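Local coordinates for protein cytosine deaminase (Klebsiella pneumoniae, PDB 4R85) that deaminates cytosine-type bases, probably including 5-methylcytosine, at an iron(II) centre in an amidohydrolase-fold active site, at residues 106-110 and 400-404. Residues are numbered along the deposited sequence; the frame is centred on the assembly and turned at random.
Sequences LRDFG and ILQRE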
ATOM      1  N   LEU A 106      -3.836   0.681 -17.359  1.00 14.25           N
ATOM      2  CA  LEU A 106      -3.493   2.051 -16.982  1.00 16.35           C
ATOM      3  C   LEU A 106      -4.644   2.992 -17.330  1.00 17.70           C
ATOM      4  O   LEU A 106      -4.999   3.866 -16.542  1.00 16.69           O
ATOM      5  CB  LEU A 106      -2.190   2.506 -17.652  1.00 15.77           C
ATOM      6  CG  LEU A 106      -0.914   1.758 -17.242  1.00 22.13           C
ATOM      7  CD1 LEU A 106       0.215   2.015 -18.237  1.00 19.30           C
ATOM      8  CD2 LEU A 106      -0.491   2.167 -15.829  1.00 18.57           C
ATOM      9  N   ARG A 107      -5.220   2.797 -18.516  1.00 19.14           N
ATOM     10  CA  ARG A 107      -6.400   3.537 -18.963  1.00 18.97           C
ATOM     11  C   ARG A 107      -7.547   3.373 -17.965  1.00 23.68           C
ATOM     12  O   ARG A 107      -8.234   4.344 -17.631  1.00 15.99           O
ATOM     13  CB  ARG A 107      -6.826   3.046 -20.354  1.00 16.20           C
ATOM     14  CG  ARG A 107      -8.110   3.676 -20.929  1.00 16.94           C
ATOM     15  CD  ARG A 107      -9.365   2.876 -20.584  1.00 20.56           C
ATOM     16  NE  ARG A 107      -9.145   1.426 -20.648  1.00 21.57           N
ATOM     17  CZ  ARG A 107      -9.234   0.705 -21.761  1.00 25.81           C
ATOM     18  NH1 ARG A 107      -9.536   1.293 -22.909  1.00 27.67           N
ATOM     19  NH2 ARG A 107      -9.022  -0.606 -21.724  1.00 27.44           N
ATOM     20  N   ASP A 108      -7.757   2.140 -17.505  1.00 19.48           N
ATOM     21  CA  ASP A 108      -8.814   1.859 -16.537  1.00 18.46           C
ATOM     22  C   ASP A 108      -8.651   2.691 -15.273  1.00 21.98           C
ATOM     23  O   ASP A 108      -9.634   3.002 -14.601  1.00 20.53           O
ATOM     24  CB  ASP A 108      -8.858   0.382 -16.161  1.00 17.45           C
ATOM     25  CG  ASP A 108      -9.440  -0.490 -17.264  1.00 27.24           C
ATOM     26  OD1 ASP A 108     -10.072   0.054 -18.204  1.00 25.49           O
ATOM     27  OD2 ASP A 108      -9.267  -1.730 -17.177  1.00 23.68           O
ATOM     28  N   PHE A 109      -7.412   3.045 -14.953  1.00 18.67           N
ATOM     29  CA  PHE A 109      -7.138   3.813 -13.750  1.00 15.57           C
ATOM     30  C   PHE A 109      -6.794   5.291 -14.004  1.00 20.50           C
ATOM     31  O   PHE A 109      -6.167   5.944 -13.168  1.00 19.80           O
ATOM     32  CB  PHE A 109      -6.070   3.117 -12.900  1.00 15.31           C
ATOM     33  CG  PHE A 109      -6.587   1.917 -12.172  1.00 17.69           C
ATOM     34  CD1 PHE A 109      -7.394   2.068 -11.052  1.00 17.01           C
ATOM     35  CD2 PHE A 109      -6.280   0.632 -12.615  1.00 19.76           C
ATOM     36  CE1 PHE A 109      -7.887   0.958 -10.374  1.00 21.70           C
ATOM     37  CE2 PHE A 109      -6.756  -0.480 -11.944  1.00 20.11           C
ATOM     38  CZ  PHE A 109      -7.558  -0.318 -10.815  1.00 22.81           C
ATOM     39  N   GLY A 110      -7.218   5.810 -15.156  1.00 18.47           N
ATOM     40  CA  GLY A 110      -7.134   7.239 -15.427  1.00 19.76           C
ATOM     41  C   GLY A 110      -5.812   7.767 -15.956  1.00 16.28           C
ATOM     42  O   GLY A 110      -5.603   8.979 -16.014  1.00 18.39           O
ATOM     43  N   ILE A 400     -13.799   8.450 -22.701  1.00 20.61           N
ATOM     44  CA  ILE A 400     -13.209   7.181 -23.123  1.00 23.81           C
ATOM     45  C   ILE A 400     -13.367   6.113 -22.051  1.00 26.96           C
ATOM     46  O   ILE A 400     -13.045   4.943 -22.270  1.00 24.88           O
ATOM     47  CB  ILE A 400     -11.722   7.329 -23.502  1.00 24.28           C
ATOM     48  CG1 ILE A 400     -10.892   7.739 -22.283  1.00 28.01           C
ATOM     49  CG2 ILE A 400     -11.563   8.325 -24.645  1.00 23.57           C
ATOM     50  CD1 ILE A 400      -9.390   7.645 -22.498  1.00 27.42           C
ATOM     51  N   LEU A 401     -13.866   6.524 -20.889  1.00 27.35           N
ATOM     52  CA  LEU A 401     -14.159   5.595 -19.803  1.00 25.50           C
ATOM     53  C   LEU A 401     -15.260   6.158 -18.918  1.00 24.66           C
ATOM     54  O   LEU A 401     -15.242   7.329 -18.558  1.00 22.81           O
ATOM     55  CB  LEU A 401     -12.908   5.323 -18.960  1.00 24.79           C
ATOM     56  CG  LEU A 401     -13.046   4.446 -17.704  1.00 26.79           C
ATOM     57  CD1 LEU A 401     -11.728   3.747 -17.417  1.00 25.12           C
ATOM     58  CD2 LEU A 401     -13.497   5.227 -16.453  1.00 20.92           C
ATOM     59  N   GLN A 402     -16.202   5.301 -18.553  1.00 20.49           N
ATOM     60  CA  GLN A 402     -17.255   5.665 -17.626  1.00 26.37           C
ATOM     61  C   GLN A 402     -17.490   4.508 -16.664  1.00 30.87           C
ATOM     62  O   GLN A 402     -17.804   3.385 -17.079  1.00 33.10           O
ATOM     63  CB  GLN A 402     -18.544   6.010 -18.372  1.00 31.70           C
ATOM     64  CG  GLN A 402     -19.667   6.483 -17.464  1.00 39.22           C
ATOM     65  CD  GLN A 402     -19.308   7.759 -16.731  1.00 46.02           C
ATOM     66  OE1 GLN A 402     -18.755   8.685 -17.321  1.00 49.10           O
ATOM     67  NE2 GLN A 402     -19.607   7.810 -15.432  1.00 47.35           N
ATOM     68  N   ARG A 403     -17.314   4.794 -15.380  1.00 24.59           N
ATOM     69  CA  ARG A 403     -17.555   3.840 -14.315  1.00 28.46           C
ATOM     70  C   ARG A 403     -18.785   4.299 -13.559  1.00 34.60           C
ATOM     71  O   ARG A 403     -19.009   5.498 -13.397  1.00 39.64           O
ATOM     72  CB  ARG A 403     -16.369   3.839 -13.352  1.00 32.91           C
ATOM     73  CG  ARG A 403     -15.803   2.482 -13.020  1.00 28.54           C
ATOM     74  CD  ARG A 403     -14.676   2.624 -11.996  1.00 28.89           C
ATOM     75  NE  ARG A 403     -13.549   1.735 -12.269  1.00 26.55           N
ATOM     76  CZ  ARG A 403     -12.431   2.105 -12.889  1.00 27.03           C
ATOM     77  NH1 ARG A 403     -12.268   3.361 -13.302  1.00 21.40           N
ATOM     78  NH2 ARG A 403     -11.464   1.218 -13.086  1.00 21.81           N
ATOM     79  N   GLU A 404     -19.591   3.354 -13.093  1.00 35.44           N
ATOM     80  CA  GLU A 404     -20.703   3.709 -12.233  1.00 37.24           C
ATOM     81  C   GLU A 404     -20.185   3.922 -10.820  1.00 33.43           C
ATOM     82  O   GLU A 404     -19.194   3.309 -10.416  1.00 37.61           O
ATOM     83  CB  GLU A 404     -21.780   2.624 -12.258  1.00 45.70           C
ATOM     84  CG  GLU A 404     -22.733   2.728 -13.438  1.00 58.98           C
ATOM     85  CD  GLU A 404     -23.586   3.986 -13.390  1.00 70.48           C
ATOM     86  OE1 GLU A 404     -23.760   4.553 -12.288  1.00 74.59           O
ATOM     87  OE2 GLU A 404     -24.084   4.413 -14.457  1.00 73.60           O
TER
HETATM   88  O   HOH W   1     -10.921   3.819 -23.524  1.00 32.06           O
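The guanidinium of Arg403 meets Asp108 O at its edge and brings NH2 over one face of the Phe109 ring, an approach too long to be more than a weak cation-pi attraction. A Schellman motif, with Gly110 at positive phi, ends helix 92-108 of the amidohydrolase TIM barrel, and Asp108 O, at that C-terminal end, accepts from Arg403 of strand 398-403 in the small beta domain. NH1 and NH2 both donate to the one carbonyl, each at 3.0 Å from Asp108 O. The fork is end-on, with the oxygen only 3° out of the guanidinium plane, and its two hydrogen bonds are equally bent, at 146°. NH1 lies nearly along the C=O axis (C=O...N angle 169°), whereas NH2 comes from above the carbonyl plane; Val390 O takes a further bond from NH1.

Beside this grip, Leu401 extends away from its backbone N (chi1 176°), which sends CD1 onto Arg107 O and Asp108 CA, 3.6 Å from the latter. Arg107 folds back at chi2 and chi3, bringing NE 3.0 Å from Asp108 OD1 in a salt bridge; that oxygen also bonds Tyr410 OH of the second subunit, whose Ile408 packs on Leu401. The contact therefore adjoins the dimer interface. At the classic beta bulge where Ile400 and Leu401 both face Ser393, one water bridges the two sides, accepting from Arg107 NH1 (2.9 Å) and donating to Ile400 O (2.7 Å).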